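Local coordinates for tyrosine--tRNA ligase (Pyrococcus horikoshii, PDB 2CYC), which probably attaches tyrosine to its cognate tRNA in two steps, first activating the amino acid with ATP and then transferring it to the acceptor end, at residues Leu226-Glu240 against Phe278-Trp292. Sequence-based numbering, arbitrary orientation.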
loop_
_atom_site.group_PDB
_atom_site.type_symbol
_atom_site.label_atom_id
_atom_site.label_comp_id
_atom_site.label_asym_id
_atom_site.label_seq_id
_atom_site.Cartn_x
_atom_site.Cartn_y
_atom_site.Cartn_z
ATOM N N LEU A 226 -20.342 2.195 23.133
ATOM C CA LEU A 226 -21.231 3.040 23.927
ATOM C C LEU A 226 -21.721 4.222 23.082
ATOM O O LEU A 226 -20.954 4.827 22.333
ATOM C CB LEU A 226 -20.510 3.572 25.175
ATOM C CG LEU A 226 -20.096 2.579 26.269
ATOM C CD1 LEU A 226 -19.356 3.339 27.371
ATOM C CD2 LEU A 226 -21.326 1.885 26.845
ATOM N N LEU A 227 -23.002 4.542 23.212
ATOM C CA LEU A 227 -23.603 5.655 22.484
ATOM C C LEU A 227 -23.233 6.996 23.092
ATOM O O LEU A 227 -22.948 7.089 24.288
ATOM C CB LEU A 227 -25.128 5.540 22.507
ATOM C CG LEU A 227 -25.749 4.373 21.749
ATOM C CD1 LEU A 227 -27.245 4.322 22.031
ATOM C CD2 LEU A 227 -25.466 4.526 20.249
ATOM N N GLY A 228 -23.223 8.032 22.258
ATOM C CA GLY A 228 -22.963 9.367 22.757
ATOM C C GLY A 228 -24.242 9.756 23.497
ATOM O O GLY A 228 -25.273 9.119 23.306
ATOM N N LEU A 229 -24.197 10.796 24.324
ATOM C CA LEU A 229 -25.371 11.201 25.095
ATOM C C LEU A 229 -26.359 12.112 24.366
ATOM O O LEU A 229 -27.437 12.391 24.886
ATOM C CB LEU A 229 -24.917 11.882 26.387
ATOM C CG LEU A 229 -24.047 11.009 27.299
ATOM C CD1 LEU A 229 -23.489 11.833 28.450
ATOM C CD2 LEU A 229 -24.870 9.837 27.813
ATOM N N GLN A 230 -26.004 12.558 23.162
ATOM C CA GLN A 230 -26.859 13.461 22.391
ATOM C C GLN A 230 -28.145 12.825 21.860
ATOM O O GLN A 230 -28.199 11.616 21.623
ATOM C CB GLN A 230 -26.072 14.065 21.216
ATOM C CG GLN A 230 -25.805 13.109 20.041
ATOM C CD GLN A 230 -24.689 12.110 20.313
ATOM O OE1 GLN A 230 -23.824 12.336 21.170
ATOM N NE2 GLN A 230 -24.687 11.011 19.566
ATOM N N GLU A 231 -29.182 13.642 21.672
ATOM C CA GLU A 231 -30.439 13.122 21.149
ATOM C C GLU A 231 -30.242 12.797 19.675
ATOM O O GLU A 231 -29.449 13.444 18.991
ATOM C CB GLU A 231 -31.581 14.133 21.321
ATOM C CG GLU A 231 -31.456 15.404 20.500
ATOM C CD GLU A 231 -32.775 15.799 19.843
ATOM O OE1 GLU A 231 -33.817 15.819 20.539
ATOM O OE2 GLU A 231 -32.767 16.094 18.627
ATOM N N PRO A 232 -30.958 11.783 19.168
ATOM C CA PRO A 232 -30.872 11.349 17.769
ATOM C C PRO A 232 -31.238 12.453 16.780
ATOM O O PRO A 232 -31.962 13.387 17.121
ATOM C CB PRO A 232 -31.866 10.192 17.698
ATOM C CG PRO A 232 -32.005 9.742 19.129
ATOM C CD PRO A 232 -31.996 11.025 19.884
ATOM N N PRO A 233 -30.750 12.345 15.535
ATOM C CA PRO A 233 -31.027 13.334 14.487
ATOM C C PRO A 233 -32.499 13.287 14.090
ATOM O O PRO A 233 -33.032 14.226 13.501
ATOM C CB PRO A 233 -30.117 12.884 13.348
ATOM C CG PRO A 233 -30.176 11.387 13.484
ATOM C CD PRO A 233 -30.008 11.194 14.985
ATOM N N LYS A 234 -33.145 12.177 14.428
ATOM C CA LYS A 234 -34.549 11.965 14.112
ATOM C C LYS A 234 -35.246 11.207 15.242
ATOM O O LYS A 234 -34.640 10.353 15.896
ATOM C CB LYS A 234 -34.656 11.170 12.811
ATOM C CG LYS A 234 -36.006 10.529 12.581
ATOM C CD LYS A 234 -35.985 9.656 11.343
ATOM C CE LYS A 234 -37.314 8.955 11.159
ATOM N NZ LYS A 234 -37.357 8.200 9.882
ATOM N N TRP A 235 -36.519 11.517 15.469
ATOM C CA TRP A 235 -37.276 10.847 16.517
ATOM C C TRP A 235 -38.775 10.985 16.275
ATOM O O TRP A 235 -39.253 12.057 15.908
ATOM C CB TRP A 235 -36.900 11.428 17.882
ATOM C CG TRP A 235 -37.419 10.628 19.036
ATOM C CD1 TRP A 235 -38.623 10.777 19.668
ATOM C CD2 TRP A 235 -36.765 9.526 19.678
ATOM N NE1 TRP A 235 -38.758 9.837 20.663
ATOM C CE2 TRP A 235 -37.631 9.056 20.691
ATOM C CE3 TRP A 235 -35.530 8.889 19.494
ATOM C CZ2 TRP A 235 -37.300 7.977 21.520
ATOM C CZ3 TRP A 235 -35.202 7.815 20.317
ATOM C CH2 TRP A 235 -36.085 7.371 21.317
ATOM N N PRO A 236 -39.539 9.896 16.468
ATOM C CA PRO A 236 -39.081 8.570 16.891
ATOM C C PRO A 236 -38.341 7.822 15.790
ATOM O O PRO A 236 -38.471 8.150 14.611
ATOM C CB PRO A 236 -40.377 7.871 17.265
ATOM C CG PRO A 236 -41.324 8.416 16.239
ATOM C CD PRO A 236 -41.000 9.895 16.273
ATOM N N ILE A 237 -37.565 6.819 16.187
ATOM C CA ILE A 237 -36.822 6.005 15.234
ATOM C C ILE A 237 -37.772 4.898 14.791
ATOM O O ILE A 237 -38.271 4.134 15.615
ATOM C CB ILE A 237 -35.558 5.395 15.886
ATOM C CG1 ILE A 237 -34.639 6.523 16.368
ATOM C CG2 ILE A 237 -34.832 4.501 14.890
ATOM C CD1 ILE A 237 -33.373 6.053 17.055
ATOM N N GLU A 238 -38.020 4.821 13.488
ATOM C CA GLU A 238 -38.944 3.838 12.928
ATOM C C GLU A 238 -38.410 2.417 12.721
ATOM O O GLU A 238 -38.455 1.595 13.639
ATOM C CB GLU A 238 -39.520 4.391 11.619
ATOM C CG GLU A 238 -40.500 5.551 11.836
ATOM C CD GLU A 238 -40.635 6.464 10.627
ATOM O OE1 GLU A 238 -39.716 7.275 10.389
ATOM O OE2 GLU A 238 -41.657 6.373 9.914
ATOM N N SER A 239 -37.909 2.127 11.523
ATOM C CA SER A 239 -37.396 0.793 11.199
ATOM C C SER A 239 -36.217 0.309 12.045
ATOM O O SER A 239 -35.578 1.083 12.764
ATOM C CB SER A 239 -36.992 0.733 9.726
ATOM O OG SER A 239 -35.888 1.583 9.469
ATOM N N GLU A 240 -35.939 -0.987 11.940
ATOM C CA GLU A 240 -34.841 -1.614 12.663
ATOM C C GLU A 240 -33.532 -1.261 11.964
ATOM O O GLU A 240 -32.505 -1.063 12.609
ATOM C CB GLU A 240 -35.021 -3.130 12.677
ATOM C CG GLU A 240 -34.088 -3.861 13.622
ATOM C CD GLU A 240 -34.260 -3.412 15.062
ATOM O OE1 GLU A 240 -35.417 -3.184 15.479
ATOM O OE2 GLU A 240 -33.244 -3.300 15.780
ATOM N N PHE A 278 -29.691 12.512 26.575
ATOM C CA PHE A 278 -30.971 12.070 26.032
ATOM C C PHE A 278 -31.355 10.832 26.843
ATOM O O PHE A 278 -30.563 9.893 26.967
ATOM C CB PHE A 278 -30.813 11.710 24.551
ATOM C CG PHE A 278 -32.099 11.294 23.874
ATOM C CD1 PHE A 278 -33.093 12.230 23.595
ATOM C CD2 PHE A 278 -32.302 9.973 23.486
ATOM C CE1 PHE A 278 -34.264 11.856 22.932
ATOM C CE2 PHE A 278 -33.470 9.589 22.823
ATOM C CZ PHE A 278 -34.452 10.532 22.543
ATOM N N CYS A 279 -32.566 10.833 27.392
ATOM C CA CYS A 279 -33.045 9.723 28.211
ATOM C C CYS A 279 -34.551 9.880 28.424
ATOM O O CYS A 279 -35.002 10.228 29.524
ATOM C CB CYS A 279 -32.315 9.742 29.556
ATOM S SG CYS A 279 -32.729 8.414 30.715
ATOM N N PRO A 280 -35.347 9.633 27.367
ATOM C CA PRO A 280 -36.810 9.743 27.413
ATOM C C PRO A 280 -37.411 8.803 28.431
ATOM O O PRO A 280 -37.029 7.636 28.517
ATOM C CB PRO A 280 -37.243 9.372 25.993
ATOM C CG PRO A 280 -36.045 9.691 25.167
ATOM C CD PRO A 280 -34.899 9.218 26.029
ATOM N N ALA A 281 -38.364 9.312 29.199
ATOM C CA ALA A 281 -39.024 8.502 30.209
ATOM C C ALA A 281 -39.608 7.244 29.563
ATOM O O ALA A 281 -40.230 7.311 28.497
ATOM C CB ALA A 281 -40.134 9.317 30.890
ATOM N N ARG A 282 -39.390 6.104 30.218
ATOM C CA ARG A 282 -39.879 4.796 29.766
ATOM C C ARG A 282 -39.287 4.270 28.461
ATOM O O ARG A 282 -39.562 3.134 28.076
ATOM C CB ARG A 282 -41.407 4.804 29.647
ATOM C CG ARG A 282 -42.121 5.207 30.918
ATOM C CD ARG A 282 -43.591 4.834 30.865
ATOM N NE ARG A 282 -44.277 5.221 32.091
ATOM C CZ ARG A 282 -45.510 4.844 32.417
ATOM N NH1 ARG A 282 -46.205 4.058 31.603
ATOM N NH2 ARG A 282 -46.051 5.260 33.557
ATOM N N GLU A 283 -38.482 5.078 27.777
ATOM C CA GLU A 283 -37.874 4.634 26.523
ATOM C C GLU A 283 -36.721 3.676 26.824
ATOM O O GLU A 283 -35.784 4.034 27.539
ATOM C CB GLU A 283 -37.365 5.843 25.732
ATOM C CG GLU A 283 -36.639 5.516 24.425
ATOM C CD GLU A 283 -37.458 4.662 23.464
ATOM O OE1 GLU A 283 -38.684 4.865 23.359
ATOM O OE2 GLU A 283 -36.865 3.790 22.795
ATOM N N VAL A 284 -36.799 2.458 26.294
ATOM C CA VAL A 284 -35.750 1.467 26.519
ATOM C C VAL A 284 -35.114 0.942 25.238
ATOM O O VAL A 284 -34.163 0.172 25.303
ATOM C CB VAL A 284 -36.262 0.250 27.329
ATOM C CG1 VAL A 284 -36.723 0.695 28.711
ATOM C CG2 VAL A 284 -37.390 -0.448 26.571
ATOM N N ARG A 285 -35.634 1.349 24.083
ATOM C CA ARG A 285 -35.088 0.914 22.793
ATOM C C ARG A 285 -33.834 1.726 22.436
ATOM O O ARG A 285 -32.788 1.166 22.106
ATOM C CB ARG A 285 -36.143 1.084 21.698
ATOM C CG ARG A 285 -35.632 0.882 20.277
ATOM C CD ARG A 285 -36.631 1.459 19.275
ATOM N NE ARG A 285 -36.176 1.394 17.887
ATOM C CZ ARG A 285 -36.034 0.268 17.195
ATOM N NH1 ARG A 285 -35.617 0.313 15.937
ATOM N NH2 ARG A 285 -36.311 -0.903 17.760
ATOM N N TYR A 286 -33.952 3.049 22.483
ATOM C CA TYR A 286 -32.821 3.924 22.199
ATOM C C TYR A 286 -32.722 4.870 23.389
ATOM O O TYR A 286 -33.514 5.805 23.532
ATOM C CB TYR A 286 -33.025 4.705 20.895
ATOM C CG TYR A 286 -31.800 5.503 20.535
ATOM C CD1 TYR A 286 -31.506 6.689 21.200
ATOM C CD2 TYR A 286 -30.880 5.026 19.602
ATOM C CE1 TYR A 286 -30.329 7.380 20.958
ATOM C CE2 TYR A 286 -29.690 5.714 19.349
ATOM C CZ TYR A 286 -29.423 6.888 20.034
ATOM O OH TYR A 286 -28.250 7.570 19.818
ATOM N N ASN A 287 -31.734 4.623 24.237
ATOM C CA ASN A 287 -31.527 5.427 25.426
ATOM C C ASN A 287 -30.048 5.377 25.807
ATOM O O ASN A 287 -29.579 4.397 26.392
ATOM C CB ASN A 287 -32.404 4.840 26.540
ATOM C CG ASN A 287 -32.452 5.705 27.783
ATOM O OD1 ASN A 287 -33.492 5.786 28.449
ATOM N ND2 ASN A 287 -31.334 6.336 28.117
ATOM N N PRO A 288 -29.293 6.432 25.471
ATOM C CA PRO A 288 -27.864 6.478 25.789
ATOM C C PRO A 288 -27.566 6.236 27.266
ATOM O O PRO A 288 -26.592 5.562 27.614
ATOM C CB PRO A 288 -27.457 7.875 25.331
ATOM C CG PRO A 288 -28.390 8.111 24.163
ATOM C CD PRO A 288 -29.702 7.618 24.698
ATOM N N VAL A 289 -28.413 6.774 28.137
ATOM C CA VAL A 289 -28.191 6.598 29.555
ATOM C C VAL A 289 -28.327 5.141 29.984
ATOM O O VAL A 289 -27.479 4.638 30.727
ATOM C CB VAL A 289 -29.142 7.472 30.399
ATOM C CG1 VAL A 289 -28.905 7.195 31.880
ATOM C CG2 VAL A 289 -28.900 8.954 30.095
ATOM N N LEU A 290 -29.383 4.464 29.533
ATOM C CA LEU A 290 -29.567 3.059 29.902
ATOM C C LEU A 290 -28.432 2.233 29.286
ATOM O O LEU A 290 -28.016 1.222 29.852
ATOM C CB LEU A 290 -30.926 2.525 29.410
ATOM C CG LEU A 290 -32.210 2.962 30.134
ATOM C CD1 LEU A 290 -33.422 2.372 29.405
ATOM C CD2 LEU A 290 -32.185 2.486 31.596
ATOM N N ASP A 291 -27.946 2.672 28.126
ATOM C CA ASP A 291 -26.852 2.004 27.424
ATOM C C ASP A 291 -25.625 1.978 28.350
ATOM O O ASP A 291 -24.973 0.947 28.513
ATOM C CB ASP A 291 -26.539 2.771 26.132
ATOM C CG ASP A 291 -25.518 2.059 25.244
ATOM O OD1 ASP A 291 -24.459 2.652 24.953
ATOM O OD2 ASP A 291 -25.776 0.912 24.827
ATOM N N TRP A 292 -25.335 3.119 28.971
ATOM C CA TRP A 292 -24.206 3.240 29.887
ATOM C C TRP A 292 -24.457 2.451 31.175
ATOM O O TRP A 292 -23.532 1.852 31.747
ATOM C CB TRP A 292 -23.954 4.720 30.213
ATOM C CG TRP A 292 -23.359 5.512 29.069
ATOM C CD1 TRP A 292 -23.469 5.232 27.733
ATOM C CD2 TRP A 292 -22.611 6.740 29.159
ATOM N NE1 TRP A 292 -22.839 6.205 26.991
ATOM C CE2 TRP A 292 -22.305 7.141 27.836
ATOM C CE3 TRP A 292 -22.173 7.540 30.227
ATOM C CZ2 TRP A 292 -21.573 8.310 27.549
ATOM C CZ3 TRP A 292 -21.444 8.708 29.942
ATOM C CH2 TRP A 292 -21.154 9.077 28.611
HETATM O O HOH W 1 -27.188 9.236 21.359
#
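Phe278 lies between two prolines: Pro232 CD sits over the centre of one ring face, 3.6 Å from the centroid, and Pro280 CG lies over the opposite face, nearer the rim. The edge of Phe278 in turn meets the face of Trp235 in a T-shaped (edge-to-face) pair, the planes at 74°. Pro236 CB lies over the other face of that indole, toward the rim, while Glu283 CG and Tyr286 CB reach its edge in plane. In this class I synthetase of the tyrosine and tryptophan group, the contact joins the long loop between strand 214-223 and helix 240-250, which precedes the KMSKS region, to the loop 278-287 and the first turn of helix 288-297. Prolines suit such loops, being rigid, puckered rings whose CH groups pack against the aromatic faces without adding backbone donors. Tyr286, its CG anti to the backbone N (chi1 -174°), projects into the loop, where Leu227 CD1 lies over one face and Pro232 CG touches CE1. Its hydroxyl gives its proton to a water that donates to Gly228 O and Gln230 O, so one water bridges the Tyr286 hydroxyl to two loop carbonyls. Nearby, Gln230 OE1 bonds Ser255 OG of the KMSKS motif and its NE2 bonds Met250 O. At the helix, Trp292 presents a face to Leu229 CD2, 3.7 Å from the centroid of its six-membered ring. Leu227 is held through both backbone polar atoms: its N donates to Asp291 OD1 (3.0 Å), whose other oxygen bonds His224, and its O lies in the indole plane. A carboxylate and an indole thus supply acceptor and donor for Leu227, which lies outside regular structure. Trp292 NE1 reaches Leu227 O at 2.8 Å, in the carbonyl plane, with an N-H...O angle of 153°.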